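Local coordinates for protein taurocyamine kinase (Schistosoma mansoni, PDB 4WOD) that reversibly transfers the phosphate group of ATP to the guanidino compound taurocyamine, as a duplicated magnesium-dependent phosphagen kinase, at residues Leu443-His457 against His621-Leu635. The protein carries 4 engineered substitutions. Numbering follows the deposited sequence.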
ATOM      1  N   LEU A 443      -7.069   4.631  29.695  1.00 19.19           N
ATOM      2  CA  LEU A 443      -6.866   5.333  28.426  1.00 18.61           C
ATOM      3  C   LEU A 443      -8.024   6.272  28.088  1.00 19.80           C
ATOM      4  O   LEU A 443      -7.819   7.394  27.608  1.00 21.56           O
ATOM      5  CB  LEU A 443      -6.674   4.312  27.295  1.00 14.93           C
ATOM      6  CG  LEU A 443      -6.265   4.813  25.900  1.00 21.03           C
ATOM      7  CD1 LEU A 443      -5.424   3.754  25.172  1.00 17.47           C
ATOM      8  CD2 LEU A 443      -7.489   5.220  25.056  1.00 18.60           C
ATOM      9  N   ILE A 444      -9.241   5.774  28.292  1.00 18.05           N
ATOM     10  CA  ILE A 444     -10.470   6.518  28.023  1.00 18.38           C
ATOM     11  C   ILE A 444     -10.576   7.701  28.979  1.00 20.96           C
ATOM     12  O   ILE A 444     -10.831   8.828  28.568  1.00 20.65           O
ATOM     13  CB  ILE A 444     -11.705   5.582  28.165  1.00 16.81           C
ATOM     14  CG1 ILE A 444     -11.805   4.647  26.953  1.00 17.95           C
ATOM     15  CG2 ILE A 444     -13.001   6.358  28.356  1.00 17.43           C
ATOM     16  CD1 ILE A 444     -12.716   3.437  27.182  1.00 14.49           C
ATOM     17  N   CYS A 445     -10.360   7.418  30.258  1.00 19.44           N
ATOM     18  CA  CYS A 445     -10.337   8.431  31.301  1.00 26.14           C
ATOM     19  C   CYS A 445      -9.354   9.559  30.997  1.00 19.35           C
ATOM     20  O   CYS A 445      -9.688  10.735  31.140  1.00 21.19           O
ATOM     21  CB  CYS A 445      -9.992   7.783  32.635  1.00 20.94           C
ATOM     22  SG  CYS A 445     -11.374   6.869  33.354  1.00 28.03           S
ATOM     23  N   ASP A 446      -8.149   9.180  30.576  1.00 21.98           N
ATOM     24  CA  ASP A 446      -7.110  10.129  30.160  1.00 23.58           C
ATOM     25  C   ASP A 446      -7.544  10.959  28.947  1.00 25.38           C
ATOM     26  O   ASP A 446      -7.545  12.191  29.003  1.00 25.89           O
ATOM     27  CB  ASP A 446      -5.817   9.376  29.836  1.00 22.87           C
ATOM     28  CG  ASP A 446      -4.580  10.276  29.821  1.00 30.75           C
ATOM     29  OD1 ASP A 446      -4.710  11.501  29.608  1.00 31.76           O
ATOM     30  OD2 ASP A 446      -3.466   9.737  30.015  1.00 27.44           O
ATOM     31  N   TYR A 447      -7.918  10.288  27.860  1.00 21.42           N
ATOM     32  CA  TYR A 447      -8.306  10.987  26.628  1.00 22.47           C
ATOM     33  C   TYR A 447      -9.460  11.974  26.852  1.00 23.26           C
ATOM     34  O   TYR A 447      -9.389  13.126  26.430  1.00 20.73           O
ATOM     35  CB  TYR A 447      -8.693   9.972  25.534  1.00 20.86           C
ATOM     36  CG  TYR A 447      -8.950  10.577  24.164  1.00 20.79           C
ATOM     37  CD1 TYR A 447      -7.960  10.572  23.185  1.00 20.94           C
ATOM     38  CD2 TYR A 447     -10.178  11.151  23.846  1.00 20.91           C
ATOM     39  CE1 TYR A 447      -8.179  11.131  21.925  1.00 18.89           C
ATOM     40  CE2 TYR A 447     -10.406  11.709  22.588  1.00 19.23           C
ATOM     41  CZ  TYR A 447      -9.407  11.686  21.635  1.00 23.79           C
ATOM     42  OH  TYR A 447      -9.626  12.231  20.390  1.00 25.49           O
ATOM     43  N   HIS A 448     -10.527  11.519  27.506  1.00 19.10           N
ATOM     44  CA  HIS A 448     -11.717  12.354  27.692  1.00 20.09           C
ATOM     45  C   HIS A 448     -11.703  13.225  28.957  1.00 21.46           C
ATOM     46  O   HIS A 448     -12.669  13.938  29.226  1.00 19.43           O
ATOM     47  CB  HIS A 448     -12.959  11.466  27.683  1.00 21.32           C
ATOM     48  CG  HIS A 448     -13.131  10.724  26.398  1.00 18.43           C
ATOM     49  ND1 HIS A 448     -13.697  11.298  25.281  1.00 18.92           N
ATOM     50  CD2 HIS A 448     -12.754   9.476  26.032  1.00 20.47           C
ATOM     51  CE1 HIS A 448     -13.677  10.429  24.286  1.00 19.26           C
ATOM     52  NE2 HIS A 448     -13.123   9.311  24.718  1.00 17.22           N
ATOM     53  N   GLY A 449     -10.613  13.179  29.717  1.00 24.70           N
ATOM     54  CA  GLY A 449     -10.505  13.944  30.952  1.00 23.21           C
ATOM     55  C   GLY A 449     -11.580  13.633  31.987  1.00 24.96           C
ATOM     56  O   GLY A 449     -12.195  14.543  32.561  1.00 23.77           O
ATOM     57  N   VAL A 450     -11.811  12.346  32.229  1.00 23.23           N
ATOM     58  CA  VAL A 450     -12.841  11.917  33.166  1.00 25.71           C
ATOM     59  C   VAL A 450     -12.286  10.899  34.146  1.00 34.88           C
ATOM     60  O   VAL A 450     -11.064  10.711  34.249  1.00 32.51           O
ATOM     61  CB  VAL A 450     -14.064  11.310  32.451  1.00 27.80           C
ATOM     62  CG1 VAL A 450     -14.687  12.332  31.503  1.00 25.73           C
ATOM     63  CG2 VAL A 450     -13.685  10.045  31.702  1.00 23.76           C
ATOM     64  N   LYS A 451     -13.186  10.260  34.886  1.00 31.89           N
ATOM     65  CA  LYS A 451     -12.791   9.267  35.879  1.00 32.35           C
ATOM     66  C   LYS A 451     -13.919   8.282  36.137  1.00 35.07           C
ATOM     67  O   LYS A 451     -15.084   8.553  35.815  1.00 30.05           O
ATOM     68  CB  LYS A 451     -12.372   9.943  37.195  1.00 35.92           C
ATOM     69  CG  LYS A 451     -13.131  11.212  37.517  1.00 33.29           C
ATOM     70  CD  LYS A 451     -12.172  12.333  37.878  1.00 44.83           C
ATOM     71  CE  LYS A 451     -12.903  13.669  37.995  1.00 50.52           C
ATOM     72  NZ  LYS A 451     -13.456  14.119  36.675  1.00 45.54           N
ATOM     73  N   ASP A 452     -13.555   7.136  36.710  1.00 32.10           N
ATOM     74  CA  ASP A 452     -14.510   6.103  37.084  1.00 33.07           C
ATOM     75  C   ASP A 452     -15.609   6.602  38.009  1.00 33.67           C
ATOM     76  O   ASP A 452     -15.340   7.112  39.099  1.00 29.62           O
ATOM     77  CB  ASP A 452     -13.794   4.941  37.764  1.00 28.26           C
ATOM     78  CG  ASP A 452     -12.967   4.140  36.811  1.00 31.08           C
ATOM     79  OD1 ASP A 452     -12.432   3.102  37.251  1.00 31.87           O
ATOM     80  OD2 ASP A 452     -12.866   4.545  35.624  1.00 28.94           O
ATOM     81  N   SER A 453     -16.851   6.413  37.571  1.00 35.59           N
ATOM     82  CA  SER A 453     -18.012   6.796  38.360  1.00 30.09           C
ATOM     83  C   SER A 453     -18.893   5.580  38.701  1.00 35.90           C
ATOM     84  O   SER A 453     -18.926   4.580  37.965  1.00 31.97           O
ATOM     85  CB  SER A 453     -18.821   7.846  37.606  1.00 31.62           C
ATOM     86  OG  SER A 453     -20.150   7.915  38.092  1.00 34.40           O
ATOM     87  N   ALA A 454     -19.605   5.684  39.820  1.00 27.80           N
ATOM     88  CA  ALA A 454     -20.530   4.653  40.277  1.00 26.03           C
ATOM     89  C   ALA A 454     -21.769   4.565  39.403  1.00 29.19           C
ATOM     90  O   ALA A 454     -22.454   3.536  39.388  1.00 21.91           O
ATOM     91  CB  ALA A 454     -20.949   4.936  41.709  1.00 24.73           C
ATOM     92  N   PHE A 455     -22.061   5.656  38.693  1.00 32.42           N
ATOM     93  CA  PHE A 455     -23.332   5.801  37.979  1.00 32.84           C
ATOM     94  C   PHE A 455     -23.294   5.321  36.524  1.00 33.08           C
ATOM     95  O   PHE A 455     -22.288   5.496  35.825  1.00 28.59           O
ATOM     96  CB  PHE A 455     -23.782   7.267  38.006  1.00 32.80           C
ATOM     97  CG  PHE A 455     -23.983   7.817  39.393  1.00 39.59           C
ATOM     98  CD1 PHE A 455     -25.139   7.524  40.108  1.00 40.99           C
ATOM     99  CD2 PHE A 455     -23.021   8.636  39.982  1.00 38.25           C
ATOM    100  CE1 PHE A 455     -25.337   8.025  41.388  1.00 42.71           C
ATOM    101  CE2 PHE A 455     -23.214   9.148  41.263  1.00 43.05           C
ATOM    102  CZ  PHE A 455     -24.377   8.840  41.968  1.00 39.34           C
ATOM    103  N   LYS A 456     -24.401   4.735  36.071  1.00 28.86           N
ATOM    104  CA  LYS A 456     -24.569   4.418  34.658  1.00 33.82           C
ATOM    105  C   LYS A 456     -24.456   5.695  33.846  1.00 35.65           C
ATOM    106  O   LYS A 456     -24.956   6.743  34.281  1.00 35.68           O
ATOM    107  CB  LYS A 456     -25.928   3.771  34.377  1.00 35.75           C
ATOM    108  CG  LYS A 456     -26.469   2.867  35.458  1.00 39.07           C
ATOM    109  CD  LYS A 456     -27.911   2.502  35.131  1.00 39.03           C
ATOM    110  CE  LYS A 456     -28.447   1.431  36.073  1.00 39.99           C
ATOM    111  NZ  LYS A 456     -27.679   0.170  35.916  1.00 36.56           N
ATOM    112  N   HIS A 457     -23.797   5.608  32.687  1.00 36.39           N
ATOM    113  CA  HIS A 457     -23.745   6.703  31.706  1.00 35.53           C
ATOM    114  C   HIS A 457     -25.155   7.229  31.514  1.00 37.36           C
ATOM    115  O   HIS A 457     -26.112   6.460  31.540  1.00 36.45           O
ATOM    116  CB  HIS A 457     -23.164   6.213  30.355  1.00 32.30           C
ATOM    117  CG  HIS A 457     -22.777   7.312  29.398  1.00 35.75           C
ATOM    118  ND1 HIS A 457     -23.642   7.814  28.444  1.00 35.23           N
ATOM    119  CD2 HIS A 457     -21.613   7.994  29.242  1.00 28.38           C
ATOM    120  CE1 HIS A 457     -23.030   8.758  27.745  1.00 26.29           C
ATOM    121  NE2 HIS A 457     -21.800   8.890  28.214  1.00 28.11           N
ATOM    122  N   HIS A 621     -24.348  -0.242  23.319  1.00 15.96           N
ATOM    123  CA  HIS A 621     -24.342   0.821  24.333  1.00 14.99           C
ATOM    124  C   HIS A 621     -23.797   0.319  25.672  1.00 18.64           C
ATOM    125  O   HIS A 621     -24.043  -0.818  26.051  1.00 22.54           O
ATOM    126  CB  HIS A 621     -25.757   1.391  24.521  1.00 18.17           C
ATOM    127  CG  HIS A 621     -25.823   2.584  25.431  1.00 21.41           C
ATOM    128  ND1 HIS A 621     -25.951   2.471  26.803  1.00 19.47           N
ATOM    129  CD2 HIS A 621     -25.819   3.914  25.164  1.00 18.57           C
ATOM    130  CE1 HIS A 621     -25.996   3.679  27.340  1.00 21.19           C
ATOM    131  NE2 HIS A 621     -25.921   4.571  26.367  1.00 20.63           N
ATOM    132  N   SER A 622     -23.088   1.181  26.397  1.00 16.72           N
ATOM    133  CA  SER A 622     -22.435   0.777  27.641  1.00 19.73           C
ATOM    134  C   SER A 622     -22.885   1.592  28.854  1.00 19.36           C
ATOM    135  O   SER A 622     -23.043   2.807  28.781  1.00 19.71           O
ATOM    136  CB  SER A 622     -20.916   0.897  27.483  1.00 19.15           C
ATOM    137  OG  SER A 622     -20.272   0.904  28.737  1.00 21.64           O
ATOM    138  N   ASP A 623     -23.061   0.919  29.984  1.00 23.64           N
ATOM    139  CA  ASP A 623     -23.363   1.617  31.228  1.00 21.35           C
ATOM    140  C   ASP A 623     -22.182   2.515  31.634  1.00 23.45           C
ATOM    141  O   ASP A 623     -22.367   3.609  32.162  1.00 24.94           O
ATOM    142  CB  ASP A 623     -23.685   0.617  32.338  1.00 24.02           C
ATOM    143  CG  ASP A 623     -25.156   0.255  32.399  1.00 32.04           C
ATOM    144  OD1 ASP A 623     -25.939   0.710  31.531  1.00 27.62           O
ATOM    145  OD2 ASP A 623     -25.530  -0.495  33.329  1.00 31.50           O
ATOM    146  N   LYS A 624     -20.975   2.037  31.361  1.00 20.71           N
ATOM    147  CA  LYS A 624     -19.745   2.786  31.600  1.00 18.53           C
ATOM    148  C   LYS A 624     -19.559   3.945  30.596  1.00 24.77           C
ATOM    149  O   LYS A 624     -19.378   5.103  30.994  1.00 27.75           O
ATOM    150  CB  LYS A 624     -18.520   1.851  31.520  1.00 22.48           C
ATOM    151  CG  LYS A 624     -18.581   0.592  32.414  1.00 24.56           C
ATOM    152  CD  LYS A 624     -17.264  -0.220  32.391  1.00 21.65           C
ATOM    153  CE  LYS A 624     -17.072  -1.007  31.100  1.00 26.91           C
ATOM    154  NZ  LYS A 624     -17.969  -2.196  30.939  1.00 27.70           N
ATOM    155  N   TYR A 625     -19.616   3.637  29.298  1.00 20.81           N
ATOM    156  CA  TYR A 625     -19.140   4.591  28.279  1.00 18.05           C
ATOM    157  C   TYR A 625     -20.196   5.166  27.326  1.00 21.17           C
ATOM    158  O   TYR A 625     -19.839   5.915  26.417  1.00 18.97           O
ATOM    159  CB  TYR A 625     -18.035   3.934  27.433  1.00 18.04           C
ATOM    160  CG  TYR A 625     -16.933   3.312  28.262  1.00 20.37           C
ATOM    161  CD1 TYR A 625     -16.268   4.055  29.236  1.00 17.64           C
ATOM    162  CD2 TYR A 625     -16.580   1.974  28.093  1.00 17.44           C
ATOM    163  CE1 TYR A 625     -15.267   3.486  30.012  1.00 16.15           C
ATOM    164  CE2 TYR A 625     -15.581   1.400  28.856  1.00 16.50           C
ATOM    165  CZ  TYR A 625     -14.935   2.153  29.817  1.00 17.36           C
ATOM    166  OH  TYR A 625     -13.945   1.568  30.576  1.00 18.83           O
ATOM    167  N   GLY A 626     -21.473   4.831  27.490  1.00 21.09           N
ATOM    168  CA  GLY A 626     -22.465   5.341  26.538  1.00 18.88           C
ATOM    169  C   GLY A 626     -22.405   4.575  25.222  1.00 16.59           C
ATOM    170  O   GLY A 626     -22.183   3.367  25.237  1.00 13.90           O
ATOM    171  N   TYR A 627     -22.600   5.247  24.081  1.00 17.69           N
ATOM    172  CA  TYR A 627     -22.545   4.528  22.813  1.00 15.96           C
ATOM    173  C   TYR A 627     -21.129   4.013  22.548  1.00 16.27           C
ATOM    174  O   TYR A 627     -20.129   4.719  22.729  1.00 18.40           O
ATOM    175  CB  TYR A 627     -23.072   5.388  21.640  1.00 13.32           C
ATOM    176  CG  TYR A 627     -24.590   5.481  21.695  1.00 14.05           C
ATOM    177  CD1 TYR A 627     -25.375   4.375  21.407  1.00 14.60           C
ATOM    178  CD2 TYR A 627     -25.222   6.648  22.099  1.00 16.91           C
ATOM    179  CE1 TYR A 627     -26.756   4.435  21.481  1.00 16.68           C
ATOM    180  CE2 TYR A 627     -26.602   6.728  22.188  1.00 17.56           C
ATOM    181  CZ  TYR A 627     -27.363   5.616  21.878  1.00 18.26           C
ATOM    182  OH  TYR A 627     -28.733   5.681  21.972  1.00 22.28           O
ATOM    183  N   ILE A 628     -21.066   2.744  22.179  1.00 12.39           N
ATOM    184  CA  ILE A 628     -19.798   2.082  21.879  1.00 14.37           C
ATOM    185  C   ILE A 628     -19.416   2.282  20.423  1.00 16.09           C
ATOM    186  O   ILE A 628     -20.264   2.179  19.532  1.00 14.87           O
ATOM    187  CB  ILE A 628     -19.889   0.578  22.199  1.00 15.80           C
ATOM    188  CG1 ILE A 628     -20.039   0.404  23.709  1.00 19.77           C
ATOM    189  CG2 ILE A 628     -18.657  -0.190  21.651  1.00 16.54           C
ATOM    190  CD1 ILE A 628     -20.675  -0.904  24.081  1.00 28.64           C
ATOM    191  N   THR A 629     -18.145   2.601  20.196  1.00 15.71           N
ATOM    192  CA  THR A 629     -17.601   2.834  18.867  1.00 16.73           C
ATOM    193  C   THR A 629     -16.245   2.138  18.758  1.00 21.36           C
ATOM    194  O   THR A 629     -15.620   1.774  19.767  1.00 18.43           O
ATOM    195  CB  THR A 629     -17.439   4.355  18.545  1.00 20.44           C
ATOM    196  OG1 THR A 629     -16.532   4.965  19.471  1.00 16.62           O
ATOM    197  CG2 THR A 629     -18.783   5.084  18.642  1.00 19.98           C
ATOM    198  N   CYS A 630     -15.799   1.950  17.526  1.00 19.30           N
ATOM    199  CA  CYS A 630     -14.505   1.339  17.269  1.00 20.26           C
ATOM    200  C   CYS A 630     -13.349   2.082  17.956  1.00 16.95           C
ATOM    201  O   CYS A 630     -12.569   1.473  18.687  1.00 18.51           O
ATOM    202  CB  CYS A 630     -14.281   1.257  15.762  1.00 19.07           C
ATOM    203  SG  CYS A 630     -12.709   0.591  15.283  1.00 21.95           S
ATOM    204  N   CYS A 631     -13.219   3.381  17.707  1.00 17.19           N
ATOM    205  CA  CYS A 631     -12.205   4.170  18.394  1.00 18.05           C
ATOM    206  C   CYS A 631     -12.731   4.666  19.745  1.00 19.39           C
ATOM    207  O   CYS A 631     -13.852   5.171  19.837  1.00 19.80           O
ATOM    208  CB  CYS A 631     -11.755   5.355  17.523  1.00 23.19           C
ATOM    209  SG  CYS A 631     -10.276   6.202  18.125  1.00 23.55           S
ATOM    210  N   PRO A 632     -11.927   4.509  20.805  1.00 15.35           N
ATOM    211  CA  PRO A 632     -12.328   4.970  22.137  1.00 14.82           C
ATOM    212  C   PRO A 632     -12.474   6.494  22.198  1.00 15.98           C
ATOM    213  O   PRO A 632     -13.068   7.006  23.121  1.00 17.22           O
ATOM    214  CB  PRO A 632     -11.189   4.487  23.041  1.00 18.93           C
ATOM    215  CG  PRO A 632     -10.511   3.411  22.281  1.00 20.75           C
ATOM    216  CD  PRO A 632     -10.653   3.771  20.833  1.00 19.17           C
ATOM    217  N   SER A 633     -11.932   7.207  21.220  1.00 13.30           N
ATOM    218  CA  SER A 633     -12.048   8.654  21.191  1.00 17.69           C
ATOM    219  C   SER A 633     -13.492   9.099  20.935  1.00 23.13           C
ATOM    220  O   SER A 633     -13.862  10.246  21.240  1.00 20.07           O
ATOM    221  CB  SER A 633     -11.137   9.234  20.108  1.00 21.21           C
ATOM    222  OG  SER A 633     -11.631   8.920  18.816  1.00 27.75           O
ATOM    223  N   ASN A 634     -14.301   8.201  20.368  1.00 18.73           N
ATOM    224  CA  ASN A 634     -15.647   8.577  19.950  1.00 19.53           C
ATOM    225  C   ASN A 634     -16.816   7.933  20.690  1.00 18.77           C
ATOM    226  O   ASN A 634     -17.908   7.791  20.135  1.00 20.60           O
ATOM    227  CB  ASN A 634     -15.802   8.327  18.463  1.00 20.13           C
ATOM    228  CG  ASN A 634     -15.961   9.614  17.698  1.00 26.98           C
ATOM    229  OD1 ASN A 634     -17.026  10.226  17.721  1.00 27.20           O
ATOM    230  ND2 ASN A 634     -14.885  10.059  17.042  1.00 34.20           N
ATOM    231  N   LEU A 635     -16.583   7.563  21.944  1.00 14.04           N
ATOM    232  CA  LEU A 635     -17.615   7.095  22.867  1.00 14.43           C
ATOM    233  C   LEU A 635     -18.556   8.157  23.463  1.00 17.67           C
ATOM    234  O   LEU A 635     -18.441   9.345  23.183  1.00 17.90           O
ATOM    235  CB  LEU A 635     -16.937   6.380  24.042  1.00 15.86           C
ATOM    236  CG  LEU A 635     -15.963   5.269  23.704  1.00 17.04           C
ATOM    237  CD1 LEU A 635     -15.141   4.927  24.972  1.00 14.88           C
ATOM    238  CD2 LEU A 635     -16.707   4.041  23.189  1.00 16.11           C
TER
HETATM  239  O   HOH W   1     -26.138   7.613  26.380  1.00 32.46           O
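The last turns of helix 437-448 sit over residues 632-635, with Ile444 and Pro632 CA atoms 6.4 Å apart, and the chain swings out and returns to hydrogen-bond His457 N to Asp623 O of hairpin 621-627, modelled at a short 2.5 Å. Ile444 does the apolar work at the helix end. Its CD1 lies over one face of the Tyr625 ring, 3.8 Å from the centroid, and also touches Leu635 CD1, while CG1 packs across Pro632 CB. Lys624 CB backs the other face of that ring, and Tyr625 OH is hydrogen-bonded to Asp441 one turn earlier in the helix. One turn further along, His448 NE2 gives a nearly straight bond to Pro632 O (2.8 Å, 170°); the acceptor lies in the imidazole plane, and Tyr447 CD2 covers a face of that ring. Tyr447, its chi1 of -173° turning CG opposite the backbone nitrogen, lays its ring over Ser633, CZ 3.4 Å from Ser633 CB. At the hairpin, His457 spreads its ring face over Gly626 CA, 3.5 Å from the centroid, and a water at the ring edge joins ND1 to His621 NE2. Lys456 NZ and Asp623 OD2 form a long, weak salt bridge of 3.4 Å. The contact joins the small helical domain of the second repeat to its catalytic domain, next to Cys631, the predicted active-site residue. Since NE2 is the donor to Pro632 O, His448 carries a proton there, and this bond ties the helix end to the backbone just after that cysteine.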